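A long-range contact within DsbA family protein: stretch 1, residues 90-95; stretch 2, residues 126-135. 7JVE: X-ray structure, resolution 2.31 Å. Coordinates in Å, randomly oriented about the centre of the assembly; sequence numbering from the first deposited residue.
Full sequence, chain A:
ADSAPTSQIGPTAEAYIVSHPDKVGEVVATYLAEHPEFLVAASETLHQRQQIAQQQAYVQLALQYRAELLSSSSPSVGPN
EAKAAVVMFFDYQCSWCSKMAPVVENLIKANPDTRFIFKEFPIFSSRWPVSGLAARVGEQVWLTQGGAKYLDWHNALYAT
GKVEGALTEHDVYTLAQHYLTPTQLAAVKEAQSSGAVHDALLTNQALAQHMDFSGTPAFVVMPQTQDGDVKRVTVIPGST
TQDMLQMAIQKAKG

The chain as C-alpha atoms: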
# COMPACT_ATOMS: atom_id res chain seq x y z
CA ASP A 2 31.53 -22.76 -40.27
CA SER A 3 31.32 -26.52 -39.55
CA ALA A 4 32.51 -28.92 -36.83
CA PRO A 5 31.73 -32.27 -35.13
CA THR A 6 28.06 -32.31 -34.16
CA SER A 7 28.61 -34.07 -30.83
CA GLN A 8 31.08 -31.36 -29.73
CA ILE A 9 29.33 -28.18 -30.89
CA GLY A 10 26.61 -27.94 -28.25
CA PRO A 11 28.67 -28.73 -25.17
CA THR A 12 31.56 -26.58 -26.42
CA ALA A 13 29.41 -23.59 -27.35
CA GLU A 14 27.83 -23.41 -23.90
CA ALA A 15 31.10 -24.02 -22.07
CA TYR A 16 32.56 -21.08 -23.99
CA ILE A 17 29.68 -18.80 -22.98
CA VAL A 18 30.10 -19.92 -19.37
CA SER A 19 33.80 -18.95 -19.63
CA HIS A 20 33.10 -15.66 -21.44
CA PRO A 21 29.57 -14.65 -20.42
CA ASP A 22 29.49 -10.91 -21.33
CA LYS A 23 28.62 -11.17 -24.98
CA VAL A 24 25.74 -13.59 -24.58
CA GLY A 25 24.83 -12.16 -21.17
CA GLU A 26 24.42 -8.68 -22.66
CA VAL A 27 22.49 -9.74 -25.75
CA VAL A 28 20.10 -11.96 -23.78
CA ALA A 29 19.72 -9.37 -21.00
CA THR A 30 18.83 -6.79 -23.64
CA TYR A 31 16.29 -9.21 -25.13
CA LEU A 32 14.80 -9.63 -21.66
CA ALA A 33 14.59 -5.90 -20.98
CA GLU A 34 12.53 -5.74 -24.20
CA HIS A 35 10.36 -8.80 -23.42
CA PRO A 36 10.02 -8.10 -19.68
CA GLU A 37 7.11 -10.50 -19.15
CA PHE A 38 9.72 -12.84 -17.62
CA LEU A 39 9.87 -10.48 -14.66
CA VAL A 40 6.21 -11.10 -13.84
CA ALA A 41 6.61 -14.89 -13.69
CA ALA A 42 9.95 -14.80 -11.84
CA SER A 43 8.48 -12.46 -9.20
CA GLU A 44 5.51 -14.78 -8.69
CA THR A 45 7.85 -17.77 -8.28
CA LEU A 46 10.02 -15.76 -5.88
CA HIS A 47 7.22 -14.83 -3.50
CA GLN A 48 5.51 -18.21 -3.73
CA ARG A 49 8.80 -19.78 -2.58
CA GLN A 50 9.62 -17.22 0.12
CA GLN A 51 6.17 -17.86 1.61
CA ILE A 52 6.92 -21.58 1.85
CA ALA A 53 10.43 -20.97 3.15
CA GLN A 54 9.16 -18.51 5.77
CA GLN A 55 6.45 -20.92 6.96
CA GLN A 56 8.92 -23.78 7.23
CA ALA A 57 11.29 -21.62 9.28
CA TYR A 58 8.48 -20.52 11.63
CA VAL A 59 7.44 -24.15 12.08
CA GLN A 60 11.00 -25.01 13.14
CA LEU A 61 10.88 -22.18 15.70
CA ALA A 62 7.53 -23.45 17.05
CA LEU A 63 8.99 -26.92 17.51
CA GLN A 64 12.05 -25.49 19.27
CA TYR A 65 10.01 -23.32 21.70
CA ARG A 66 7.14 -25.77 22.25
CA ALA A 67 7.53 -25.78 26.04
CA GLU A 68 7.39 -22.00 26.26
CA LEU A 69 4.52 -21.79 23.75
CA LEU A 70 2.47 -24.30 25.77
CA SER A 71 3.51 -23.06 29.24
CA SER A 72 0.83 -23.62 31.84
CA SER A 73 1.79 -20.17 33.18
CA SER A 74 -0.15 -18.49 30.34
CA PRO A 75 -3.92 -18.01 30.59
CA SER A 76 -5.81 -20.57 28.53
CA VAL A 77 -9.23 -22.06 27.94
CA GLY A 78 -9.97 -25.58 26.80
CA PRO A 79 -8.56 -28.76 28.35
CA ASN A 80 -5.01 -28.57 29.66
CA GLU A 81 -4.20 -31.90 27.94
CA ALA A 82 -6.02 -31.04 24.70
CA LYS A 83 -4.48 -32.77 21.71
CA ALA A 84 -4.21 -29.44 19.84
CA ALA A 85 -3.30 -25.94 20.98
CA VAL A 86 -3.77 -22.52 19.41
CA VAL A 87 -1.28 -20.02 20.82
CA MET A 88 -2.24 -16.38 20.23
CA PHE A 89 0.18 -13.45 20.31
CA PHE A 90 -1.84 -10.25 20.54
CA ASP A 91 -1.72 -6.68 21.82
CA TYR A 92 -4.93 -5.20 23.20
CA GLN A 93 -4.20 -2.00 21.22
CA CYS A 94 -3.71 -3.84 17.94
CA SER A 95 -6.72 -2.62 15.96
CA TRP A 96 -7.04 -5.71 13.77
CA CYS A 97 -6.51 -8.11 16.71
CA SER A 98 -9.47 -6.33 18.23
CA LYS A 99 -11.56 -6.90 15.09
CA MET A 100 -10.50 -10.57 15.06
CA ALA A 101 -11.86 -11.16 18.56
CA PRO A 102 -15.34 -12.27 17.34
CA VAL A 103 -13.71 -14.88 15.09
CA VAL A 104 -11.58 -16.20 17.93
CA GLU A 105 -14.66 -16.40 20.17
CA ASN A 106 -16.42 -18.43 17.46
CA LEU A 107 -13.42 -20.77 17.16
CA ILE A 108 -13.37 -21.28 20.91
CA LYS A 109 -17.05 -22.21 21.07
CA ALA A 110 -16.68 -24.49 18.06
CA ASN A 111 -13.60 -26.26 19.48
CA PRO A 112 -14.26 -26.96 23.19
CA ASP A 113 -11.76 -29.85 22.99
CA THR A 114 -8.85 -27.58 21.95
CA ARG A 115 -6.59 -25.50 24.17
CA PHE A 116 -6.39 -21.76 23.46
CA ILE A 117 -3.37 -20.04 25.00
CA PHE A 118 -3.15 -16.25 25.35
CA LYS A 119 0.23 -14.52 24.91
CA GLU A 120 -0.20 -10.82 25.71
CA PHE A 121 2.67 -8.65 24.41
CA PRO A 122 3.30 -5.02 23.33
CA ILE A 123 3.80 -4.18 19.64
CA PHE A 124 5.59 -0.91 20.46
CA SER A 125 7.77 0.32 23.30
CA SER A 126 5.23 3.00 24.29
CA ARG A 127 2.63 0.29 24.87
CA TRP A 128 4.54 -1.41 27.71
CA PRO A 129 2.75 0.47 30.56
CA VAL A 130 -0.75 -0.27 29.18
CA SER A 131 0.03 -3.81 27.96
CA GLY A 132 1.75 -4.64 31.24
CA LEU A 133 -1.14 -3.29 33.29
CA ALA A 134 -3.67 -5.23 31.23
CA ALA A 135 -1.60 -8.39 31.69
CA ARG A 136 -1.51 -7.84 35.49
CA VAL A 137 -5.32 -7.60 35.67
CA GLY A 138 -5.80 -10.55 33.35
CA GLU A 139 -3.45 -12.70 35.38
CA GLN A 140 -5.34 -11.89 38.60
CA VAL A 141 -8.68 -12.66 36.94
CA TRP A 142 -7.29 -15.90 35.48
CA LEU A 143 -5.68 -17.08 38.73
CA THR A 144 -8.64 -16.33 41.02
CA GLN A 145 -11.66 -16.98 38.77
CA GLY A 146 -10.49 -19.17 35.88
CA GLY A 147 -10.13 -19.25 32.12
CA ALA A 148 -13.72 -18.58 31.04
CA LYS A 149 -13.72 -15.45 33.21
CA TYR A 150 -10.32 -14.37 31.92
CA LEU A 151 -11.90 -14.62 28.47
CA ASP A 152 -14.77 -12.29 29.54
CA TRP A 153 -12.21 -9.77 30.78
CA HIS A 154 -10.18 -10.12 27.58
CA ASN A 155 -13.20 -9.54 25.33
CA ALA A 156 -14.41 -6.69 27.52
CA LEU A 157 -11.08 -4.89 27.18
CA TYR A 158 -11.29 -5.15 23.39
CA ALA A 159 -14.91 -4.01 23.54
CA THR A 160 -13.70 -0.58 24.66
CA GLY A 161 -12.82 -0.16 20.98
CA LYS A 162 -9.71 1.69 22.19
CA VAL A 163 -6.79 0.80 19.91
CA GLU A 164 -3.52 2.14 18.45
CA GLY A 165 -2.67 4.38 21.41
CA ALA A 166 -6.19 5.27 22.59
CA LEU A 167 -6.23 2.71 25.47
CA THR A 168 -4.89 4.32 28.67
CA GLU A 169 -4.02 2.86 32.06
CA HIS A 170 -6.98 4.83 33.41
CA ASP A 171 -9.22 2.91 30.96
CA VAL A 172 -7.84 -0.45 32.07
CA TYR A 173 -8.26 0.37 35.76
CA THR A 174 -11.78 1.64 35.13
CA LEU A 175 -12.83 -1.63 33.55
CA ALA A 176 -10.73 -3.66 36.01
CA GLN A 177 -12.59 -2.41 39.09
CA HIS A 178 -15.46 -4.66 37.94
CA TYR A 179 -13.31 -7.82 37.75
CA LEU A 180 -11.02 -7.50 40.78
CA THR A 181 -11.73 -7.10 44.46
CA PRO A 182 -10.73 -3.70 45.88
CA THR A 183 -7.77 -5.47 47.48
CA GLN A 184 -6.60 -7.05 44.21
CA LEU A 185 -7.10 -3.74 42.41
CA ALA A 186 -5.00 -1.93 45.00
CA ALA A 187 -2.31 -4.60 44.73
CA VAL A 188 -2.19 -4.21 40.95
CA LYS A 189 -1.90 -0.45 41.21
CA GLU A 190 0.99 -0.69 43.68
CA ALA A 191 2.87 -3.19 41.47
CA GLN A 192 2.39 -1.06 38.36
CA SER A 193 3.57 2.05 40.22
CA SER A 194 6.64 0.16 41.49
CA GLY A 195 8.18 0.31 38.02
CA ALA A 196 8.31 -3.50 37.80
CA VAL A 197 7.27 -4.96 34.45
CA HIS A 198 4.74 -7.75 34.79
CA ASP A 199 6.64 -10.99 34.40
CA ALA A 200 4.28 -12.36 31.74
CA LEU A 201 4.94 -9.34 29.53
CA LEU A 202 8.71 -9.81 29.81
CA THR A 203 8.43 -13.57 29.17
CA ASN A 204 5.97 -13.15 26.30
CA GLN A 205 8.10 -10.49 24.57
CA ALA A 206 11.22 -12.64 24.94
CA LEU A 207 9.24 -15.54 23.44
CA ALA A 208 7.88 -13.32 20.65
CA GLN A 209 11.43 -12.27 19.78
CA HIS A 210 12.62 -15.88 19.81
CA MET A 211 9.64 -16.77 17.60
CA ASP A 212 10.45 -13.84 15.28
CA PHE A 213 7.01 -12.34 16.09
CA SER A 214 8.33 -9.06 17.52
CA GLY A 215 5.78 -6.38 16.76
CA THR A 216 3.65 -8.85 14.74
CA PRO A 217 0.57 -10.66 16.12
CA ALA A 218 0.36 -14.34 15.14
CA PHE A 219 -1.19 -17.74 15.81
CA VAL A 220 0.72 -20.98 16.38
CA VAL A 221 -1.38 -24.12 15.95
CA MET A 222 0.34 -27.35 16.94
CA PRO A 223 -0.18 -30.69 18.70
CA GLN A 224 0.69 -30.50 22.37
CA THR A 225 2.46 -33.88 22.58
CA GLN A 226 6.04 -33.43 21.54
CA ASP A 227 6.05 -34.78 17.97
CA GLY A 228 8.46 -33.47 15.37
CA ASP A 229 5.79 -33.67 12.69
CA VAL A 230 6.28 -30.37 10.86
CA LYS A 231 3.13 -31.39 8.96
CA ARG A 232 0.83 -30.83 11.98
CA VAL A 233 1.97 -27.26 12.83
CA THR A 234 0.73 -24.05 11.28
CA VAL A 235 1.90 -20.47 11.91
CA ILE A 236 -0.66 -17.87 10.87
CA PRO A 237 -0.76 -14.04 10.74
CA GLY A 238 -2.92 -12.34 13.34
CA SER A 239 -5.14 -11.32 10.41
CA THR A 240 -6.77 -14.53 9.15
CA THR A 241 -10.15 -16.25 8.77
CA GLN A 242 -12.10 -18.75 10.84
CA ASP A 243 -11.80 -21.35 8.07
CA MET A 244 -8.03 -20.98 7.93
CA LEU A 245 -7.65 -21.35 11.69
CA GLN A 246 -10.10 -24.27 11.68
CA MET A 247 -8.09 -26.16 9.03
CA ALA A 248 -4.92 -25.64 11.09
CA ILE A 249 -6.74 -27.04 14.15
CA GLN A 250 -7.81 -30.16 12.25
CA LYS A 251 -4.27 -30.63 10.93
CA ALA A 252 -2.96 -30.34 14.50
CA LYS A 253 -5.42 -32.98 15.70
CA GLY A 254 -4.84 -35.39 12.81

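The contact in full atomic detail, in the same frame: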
# COMPACT_ATOMS: atom_id res chain seq x y z
N PHE A 90 -0.97 -11.38 20.81
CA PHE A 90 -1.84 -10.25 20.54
C PHE A 90 -1.49 -9.12 21.50
O PHE A 90 -0.95 -9.34 22.59
CB PHE A 90 -3.32 -10.63 20.69
CG PHE A 90 -3.68 -10.96 22.10
CD1 PHE A 90 -3.45 -12.23 22.60
CD2 PHE A 90 -4.19 -9.98 22.95
CE1 PHE A 90 -3.75 -12.52 23.92
CE2 PHE A 90 -4.50 -10.28 24.25
CZ PHE A 90 -4.28 -11.54 24.74
N ASP A 91 -1.80 -7.91 21.05
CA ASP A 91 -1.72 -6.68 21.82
C ASP A 91 -3.14 -6.12 21.91
O ASP A 91 -3.85 -6.09 20.89
CB ASP A 91 -0.75 -5.70 21.13
CG ASP A 91 -0.56 -4.37 21.85
OD1 ASP A 91 -1.43 -3.94 22.65
OD2 ASP A 91 0.49 -3.73 21.58
N TYR A 92 -3.58 -5.73 23.11
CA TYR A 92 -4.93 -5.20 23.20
C TYR A 92 -5.13 -3.94 22.35
O TYR A 92 -6.27 -3.64 21.97
CB TYR A 92 -5.31 -4.91 24.65
CG TYR A 92 -5.65 -6.15 25.45
CD1 TYR A 92 -6.82 -6.87 25.19
CD2 TYR A 92 -4.81 -6.60 26.45
CE1 TYR A 92 -7.15 -8.00 25.91
CE2 TYR A 92 -5.12 -7.75 27.19
CZ TYR A 92 -6.29 -8.44 26.91
OH TYR A 92 -6.60 -9.57 27.64
N GLN A 93 -4.07 -3.20 22.04
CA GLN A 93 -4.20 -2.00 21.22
C GLN A 93 -3.95 -2.25 19.75
O GLN A 93 -3.98 -1.31 18.95
CB GLN A 93 -3.28 -0.91 21.75
CG GLN A 93 -3.74 -0.40 23.08
CD GLN A 93 -3.09 0.89 23.44
OE1 GLN A 93 -3.58 1.97 23.07
NE2 GLN A 93 -1.98 0.82 24.19
N CYS A 94 -3.72 -3.49 19.36
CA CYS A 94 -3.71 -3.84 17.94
C CYS A 94 -5.12 -3.77 17.38
O CYS A 94 -5.99 -4.56 17.78
CB CYS A 94 -3.12 -5.24 17.79
SG CYS A 94 -3.15 -5.78 16.13
N SER A 95 -5.36 -2.85 16.44
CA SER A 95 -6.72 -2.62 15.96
C SER A 95 -7.28 -3.81 15.19
O SER A 95 -8.48 -4.08 15.26
CB SER A 95 -6.78 -1.35 15.10
OG SER A 95 -6.02 -1.45 13.91
N SER A 126 6.14 2.15 23.53
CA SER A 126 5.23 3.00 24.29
C SER A 126 4.02 2.24 24.82
O SER A 126 3.30 2.76 25.68
CB SER A 126 4.74 4.18 23.43
OG SER A 126 4.05 3.70 22.29
N ARG A 127 3.77 1.02 24.34
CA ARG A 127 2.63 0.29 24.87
C ARG A 127 2.94 -0.48 26.15
O ARG A 127 2.01 -0.96 26.79
CB ARG A 127 2.07 -0.64 23.80
CG ARG A 127 1.62 0.15 22.59
CD ARG A 127 0.79 -0.66 21.66
NE ARG A 127 0.40 0.15 20.51
CZ ARG A 127 -0.15 -0.35 19.43
NH1 ARG A 127 -0.39 -1.65 19.36
NH2 ARG A 127 -0.46 0.45 18.42
N TRP A 128 4.21 -0.58 26.55
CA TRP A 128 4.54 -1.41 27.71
C TRP A 128 3.73 -1.06 28.95
O TRP A 128 3.21 -1.99 29.59
CB TRP A 128 6.04 -1.32 27.98
CG TRP A 128 6.81 -2.13 27.03
CD1 TRP A 128 6.69 -2.13 25.67
CD2 TRP A 128 7.83 -3.08 27.34
NE1 TRP A 128 7.58 -3.01 25.12
CE2 TRP A 128 8.28 -3.61 26.12
CE3 TRP A 128 8.40 -3.52 28.53
CZ2 TRP A 128 9.29 -4.58 26.06
CZ3 TRP A 128 9.41 -4.48 28.47
CH2 TRP A 128 9.84 -5.00 27.24
N PRO A 129 3.56 0.21 29.34
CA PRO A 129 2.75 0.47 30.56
C PRO A 129 1.31 -0.04 30.45
O PRO A 129 0.82 -0.69 31.39
CB PRO A 129 2.84 2.00 30.71
CG PRO A 129 4.08 2.41 29.93
CD PRO A 129 4.14 1.44 28.77
N VAL A 130 0.64 0.19 29.33
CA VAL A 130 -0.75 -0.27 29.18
C VAL A 130 -0.81 -1.79 29.00
O VAL A 130 -1.62 -2.47 29.64
CB VAL A 130 -1.44 0.47 28.02
CG1 VAL A 130 -2.76 -0.16 27.68
CG2 VAL A 130 -1.66 1.94 28.41
N SER A 131 0.03 -2.36 28.12
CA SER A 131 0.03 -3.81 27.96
C SER A 131 0.37 -4.52 29.27
O SER A 131 -0.28 -5.50 29.64
CB SER A 131 0.99 -4.26 26.85
OG SER A 131 0.53 -3.84 25.58
N GLY A 132 1.39 -4.02 29.98
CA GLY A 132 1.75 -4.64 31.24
C GLY A 132 0.64 -4.58 32.26
O GLY A 132 0.38 -5.56 32.97
N LEU A 133 -0.02 -3.42 32.37
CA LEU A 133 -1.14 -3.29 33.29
C LEU A 133 -2.27 -4.23 32.92
O LEU A 133 -2.90 -4.83 33.81
CB LEU A 133 -1.66 -1.84 33.32
CG LEU A 133 -2.90 -1.65 34.20
CD1 LEU A 133 -2.62 -2.11 35.64
CD2 LEU A 133 -3.47 -0.20 34.21
N ALA A 134 -2.58 -4.35 31.63
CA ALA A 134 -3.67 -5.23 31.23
C ALA A 134 -3.32 -6.69 31.50
O ALA A 134 -4.19 -7.48 31.85
CB ALA A 134 -4.03 -5.03 29.75
N ALA A 135 -2.04 -7.04 31.36
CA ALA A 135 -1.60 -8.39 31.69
C ALA A 135 -1.68 -8.65 33.20
O ALA A 135 -2.03 -9.77 33.61
CB ALA A 135 -0.20 -8.64 31.14
O HOH W 1 -1.26 -1.87 24.47
O HOH W 2 -5.38 -9.46 30.16
O HOH W 3 -1.00 -6.05 25.06

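The contact is anchored by a buried salt bridge between Asp-91 and Arg-127: NH1 of Arg-127 donates a nearly straight hydrogen bond to OD2 of Asp-91 (3.2 Å, 172° at the hydrogen). Both CA-to-CB bonds point toward the opposing stretch. Asp-91 reaches out with chi1 t, while Arg-127 leaves its backbone with chi1 m and then runs extended through chi2 and chi3, both t, which carries the guanidinium alongside the turn of stretch 1. The carboxylate oxygen lies near the guanidinium plane, at its edge, where the N-H groups point, and the same OD2 also sits 3.1 Å from CD of Arg-127. With the pair buried, each charge is compensated by the other, and OD2 of Asp-91 and NH2 of Arg-127 find further hydrogen bonds elsewhere in the structure.

The second carboxylate oxygen organizes stretch 1 itself. OD1 of Asp-91 accepts a hydrogen bond from the backbone N of Gln-93 (2.8 Å, 170°), bracing a type I turn from Asp-91 to Cys-94 that is closed by the bond from Cys-94 N to Asp-91 O (3.0 Å). A short acidic side chain suits this place, since its two oxygens can serve the turn and the arginine at once. Cys-94, the last residue of the turn, is also the N-cap of a helix.

Water extends the polar network to the helix of stretch 2. Water 1 donates to Asp-91 OD1 (2.8 Å), accepts from Gln-93 NE2 (2.8 Å) and hydrogen-bonds with Ser-131 OG (2.9 Å), so that one molecule ties three side chains together. Water 3 accepts from the backbone N of Tyr-92 (3.2 Å) and hydrogen-bonds with Ser-131 OG (2.7 Å). The small, buried serine reaches stretch 1 through these two waters; its OG is 3.5 Å from Asp-91 OD1. Farther along, water 2 links the two stretches by accepting from Tyr-92 OH (2.8 Å) and donating to the backbone O of Ala-134 (2.9 Å).

Packing fills the space around these bonds. Gln-93 lays its CB over one face of the Arg-127 guanidinium, 3.8 Å from NH1, and its amide end continues to the helix, where NE2 comes within 3.7 Å of Val-130 CG1, a methyl that gives an apolar surface beside the amide. Its aliphatic part can therefore cover the arginine while its amide serves water 1. Gln-93 and Arg-127 give up the largest areas to the contact, about 80 Å² each, of 341 Å² in all. Tyr-92 starts sideways, but its ring swings nearer, and CD2 packs 3.7 Å from Ala-134 CB, a small methyl that lets the helix come up to the ring; the tyrosine thus combines an apolar ring contact with a hydroxyl that can bind water.

Val-130 and Ala-134, four residues apart, both point toward stretch 1, as expected one helical turn apart, and are joined by the bond from Ala-134 N to Val-130 O (2.9 Å). Likewise, Ser-131 N bonds to Arg-127 O (2.8 Å), connecting the arginine of the salt bridge to the serine that binds waters 1 and 3.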